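Local coordinates for protein transcriptional regulator, PadR family (Enterococcus faecalis, PDB 3HHH) that probably binds DNA through a winged helix-turn-helix domain and regulates transcription as a PadR-family dimer, at residues G16-A20 with E87-W92. Sequence-based numbering, arbitrary orientation.
Sequences GLVLA and ELADFW
Phe91 holds CG anti to the backbone N (chi1 160°), and this sends its ring out from helix 82-106 and over Gly16. Leu88 does the same, which carries both methyls to the backbone of helix 13-24. The indole of Trp92 reaches Ala20 CB and Leu17 CD2.

Gly16 CA sits 3.6 Å from the centroid of the Phe91 ring, 14° off the ring normal, which makes a CH-pi contact over one face. Gly16 has no side chain and meets the ring with its backbone, and the two CA atoms, Gly16 and Phe91, are 6.0 Å apart. Leu88 CD1 packs 3.6 Å from Gly16 O, which accepts the helical hydrogen bond from Ala20 N.

Helix 13-24 lies in what is, as in other PadR regulators, a winged helix-turn-helix domain. Helix 82-106 is the C-terminal helix that follows the two-stranded wing, and it is probably part of the dimer interface. The N-to-C directions of segments 16-20 and 87-92 differ by 128°. No hydrogen bond joins the two segments. Leu80 of strand 74-80 touches both Leu19 and Leu88, so the wing abuts the same apolar patch.

Ala20 CB rests 4.0 Å from Leu88 CD1 and 3.9 Å from Trp92 CZ2. Leu17 and Trp92 cross at about a right angle, with Leu17 CD2 4.1 Å from Trp92 CH2. Both also pack on the second subunit, Leu17 on its Val102 and Trp92 on its Lys106. Toward the start of segment 87-92, Leu19 CD1 meets the aliphatic part of Glu87, 3.9 Å from Glu87 CG, while the carboxylate takes no part in this contact.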
ATOM      1  N   GLY B  16      -4.730   8.025   2.282  1.00 16.18           N
ATOM      2  CA  GLY B  16      -5.938   7.665   3.012  1.00 15.97           C
ATOM      3  C   GLY B  16      -5.865   8.009   4.484  1.00 15.78           C
ATOM      4  O   GLY B  16      -6.824   8.523   5.051  1.00 15.85           O
ATOM      5  N   LEU B  17      -4.726   7.718   5.103  1.00 15.64           N
ATOM      6  CA  LEU B  17      -4.518   8.022   6.516  1.00 15.65           C
ATOM      7  C   LEU B  17      -4.458   9.525   6.768  1.00 15.70           C
ATOM      8  O   LEU B  17      -4.918  10.004   7.801  1.00 15.79           O
ATOM      9  CB  LEU B  17      -3.224   7.372   7.017  1.00 15.67           C
ATOM     10  CG  LEU B  17      -3.160   5.845   7.007  1.00 15.45           C
ATOM     11  CD1 LEU B  17      -1.823   5.391   7.574  1.00 14.88           C
ATOM     12  CD2 LEU B  17      -4.326   5.235   7.794  1.00 15.16           C
ATOM     13  N   VAL B  18      -3.877  10.265   5.828  1.00 15.84           N
ATOM     14  CA  VAL B  18      -3.819  11.720   5.930  1.00 15.79           C
ATOM     15  C   VAL B  18      -5.233  12.291   5.898  1.00 15.95           C
ATOM     16  O   VAL B  18      -5.593  13.101   6.748  1.00 16.08           O
ATOM     17  CB  VAL B  18      -2.940  12.341   4.813  1.00 15.73           C
ATOM     18  CG1 VAL B  18      -3.194  13.834   4.682  1.00 15.31           C
ATOM     19  CG2 VAL B  18      -1.467  12.068   5.095  1.00 15.26           C
ATOM     20  N   LEU B  19      -6.040  11.855   4.936  1.00 16.12           N
ATOM     21  CA  LEU B  19      -7.437  12.277   4.890  1.00 16.38           C
ATOM     22  C   LEU B  19      -8.114  11.972   6.228  1.00 16.83           C
ATOM     23  O   LEU B  19      -8.797  12.830   6.795  1.00 16.97           O
ATOM     24  CB  LEU B  19      -8.191  11.589   3.744  1.00 16.21           C
ATOM     25  CG  LEU B  19      -7.842  11.996   2.309  1.00 15.79           C
ATOM     26  CD1 LEU B  19      -8.771  11.285   1.328  1.00 15.45           C
ATOM     27  CD2 LEU B  19      -7.921  13.499   2.114  1.00 14.80           C
ATOM     28  N   ALA B  20      -7.888  10.757   6.732  1.00 17.13           N
ATOM     29  CA  ALA B  20      -8.442  10.308   8.009  1.00 17.32           C
ATOM     30  C   ALA B  20      -8.117  11.265   9.148  1.00 17.68           C
ATOM     31  O   ALA B  20      -9.013  11.672   9.895  1.00 17.70           O
ATOM     32  CB  ALA B  20      -7.929   8.915   8.341  1.00 17.22           C
ATOM     33  N   GLU B  87     -14.031  10.649  -0.672  1.00 27.36           N
ATOM     34  CA  GLU B  87     -12.798   9.931  -1.006  1.00 27.19           C
ATOM     35  C   GLU B  87     -12.329   9.060   0.165  1.00 26.98           C
ATOM     36  O   GLU B  87     -11.882   7.931  -0.035  1.00 26.95           O
ATOM     37  CB  GLU B  87     -11.691  10.920  -1.405  1.00 27.20           C
ATOM     38  CG  GLU B  87     -10.468  10.284  -2.088  1.00 27.84           C
ATOM     39  CD  GLU B  87     -10.625  10.086  -3.602  1.00 28.72           C
ATOM     40  OE1 GLU B  87     -11.738  10.317  -4.143  1.00 28.43           O
ATOM     41  OE2 GLU B  87      -9.621   9.699  -4.252  1.00 28.43           O
ATOM     42  N   LEU B  88     -12.435   9.588   1.385  1.00 26.78           N
ATOM     43  CA  LEU B  88     -12.043   8.850   2.587  1.00 26.44           C
ATOM     44  C   LEU B  88     -12.950   7.629   2.798  1.00 26.44           C
ATOM     45  O   LEU B  88     -12.467   6.524   3.044  1.00 26.55           O
ATOM     46  CB  LEU B  88     -12.070   9.773   3.813  1.00 26.17           C
ATOM     47  CG  LEU B  88     -11.752   9.165   5.183  1.00 25.62           C
ATOM     48  CD1 LEU B  88     -10.411   8.448   5.175  1.00 25.27           C
ATOM     49  CD2 LEU B  88     -11.775  10.248   6.256  1.00 24.83           C
ATOM     50  N   ALA B  89     -14.260   7.831   2.683  1.00 26.33           N
ATOM     51  CA  ALA B  89     -15.217   6.727   2.762  1.00 26.31           C
ATOM     52  C   ALA B  89     -14.861   5.646   1.750  1.00 26.33           C
ATOM     53  O   ALA B  89     -14.969   4.454   2.036  1.00 26.51           O
ATOM     54  CB  ALA B  89     -16.636   7.230   2.519  1.00 26.15           C
ATOM     55  N   ASP B  90     -14.431   6.075   0.569  1.00 26.39           N
ATOM     56  CA  ASP B  90     -14.049   5.162  -0.497  1.00 26.41           C
ATOM     57  C   ASP B  90     -12.751   4.432  -0.156  1.00 26.46           C
ATOM     58  O   ASP B  90     -12.587   3.259  -0.506  1.00 26.52           O
ATOM     59  CB  ASP B  90     -13.893   5.925  -1.815  1.00 26.41           C
ATOM     60  CG  ASP B  90     -13.905   5.010  -3.020  1.00 26.88           C
ATOM     61  OD1 ASP B  90     -14.950   4.371  -3.274  1.00 27.59           O
ATOM     62  OD2 ASP B  90     -12.874   4.929  -3.718  1.00 27.48           O
ATOM     63  N   PHE B  91     -11.833   5.123   0.518  1.00 26.34           N
ATOM     64  CA  PHE B  91     -10.559   4.521   0.911  1.00 26.25           C
ATOM     65  C   PHE B  91     -10.761   3.372   1.892  1.00 26.21           C
ATOM     66  O   PHE B  91     -10.197   2.292   1.709  1.00 26.27           O
ATOM     67  CB  PHE B  91      -9.599   5.562   1.508  1.00 26.23           C
ATOM     68  CG  PHE B  91      -8.500   4.961   2.348  1.00 25.99           C
ATOM     69  CD1 PHE B  91      -7.550   4.130   1.778  1.00 25.61           C
ATOM     70  CD2 PHE B  91      -8.428   5.219   3.717  1.00 25.93           C
ATOM     71  CE1 PHE B  91      -6.541   3.568   2.554  1.00 25.56           C
ATOM     72  CE2 PHE B  91      -7.421   4.662   4.498  1.00 25.19           C
ATOM     73  CZ  PHE B  91      -6.477   3.838   3.915  1.00 25.27           C
ATOM     74  N   TRP B  92     -11.558   3.602   2.932  1.00 26.12           N
ATOM     75  CA  TRP B  92     -11.774   2.578   3.954  1.00 26.05           C
ATOM     76  C   TRP B  92     -12.441   1.330   3.387  1.00 26.00           C
ATOM     77  O   TRP B  92     -12.102   0.215   3.776  1.00 26.03           O
ATOM     78  CB  TRP B  92     -12.594   3.128   5.124  1.00 26.06           C
ATOM     79  CG  TRP B  92     -11.839   4.101   5.979  1.00 26.00           C
ATOM     80  CD1 TRP B  92     -12.200   5.384   6.271  1.00 25.96           C
ATOM     81  CD2 TRP B  92     -10.595   3.871   6.654  1.00 25.90           C
ATOM     82  NE1 TRP B  92     -11.261   5.968   7.088  1.00 26.19           N
ATOM     83  CE2 TRP B  92     -10.264   5.061   7.338  1.00 26.04           C
ATOM     84  CE3 TRP B  92      -9.727   2.774   6.747  1.00 25.92           C
ATOM     85  CZ2 TRP B  92      -9.101   5.187   8.106  1.00 25.83           C
ATOM     86  CZ3 TRP B  92      -8.570   2.901   7.507  1.00 26.05           C
ATOM     87  CH2 TRP B  92      -8.270   4.100   8.179  1.00 25.94           C
TER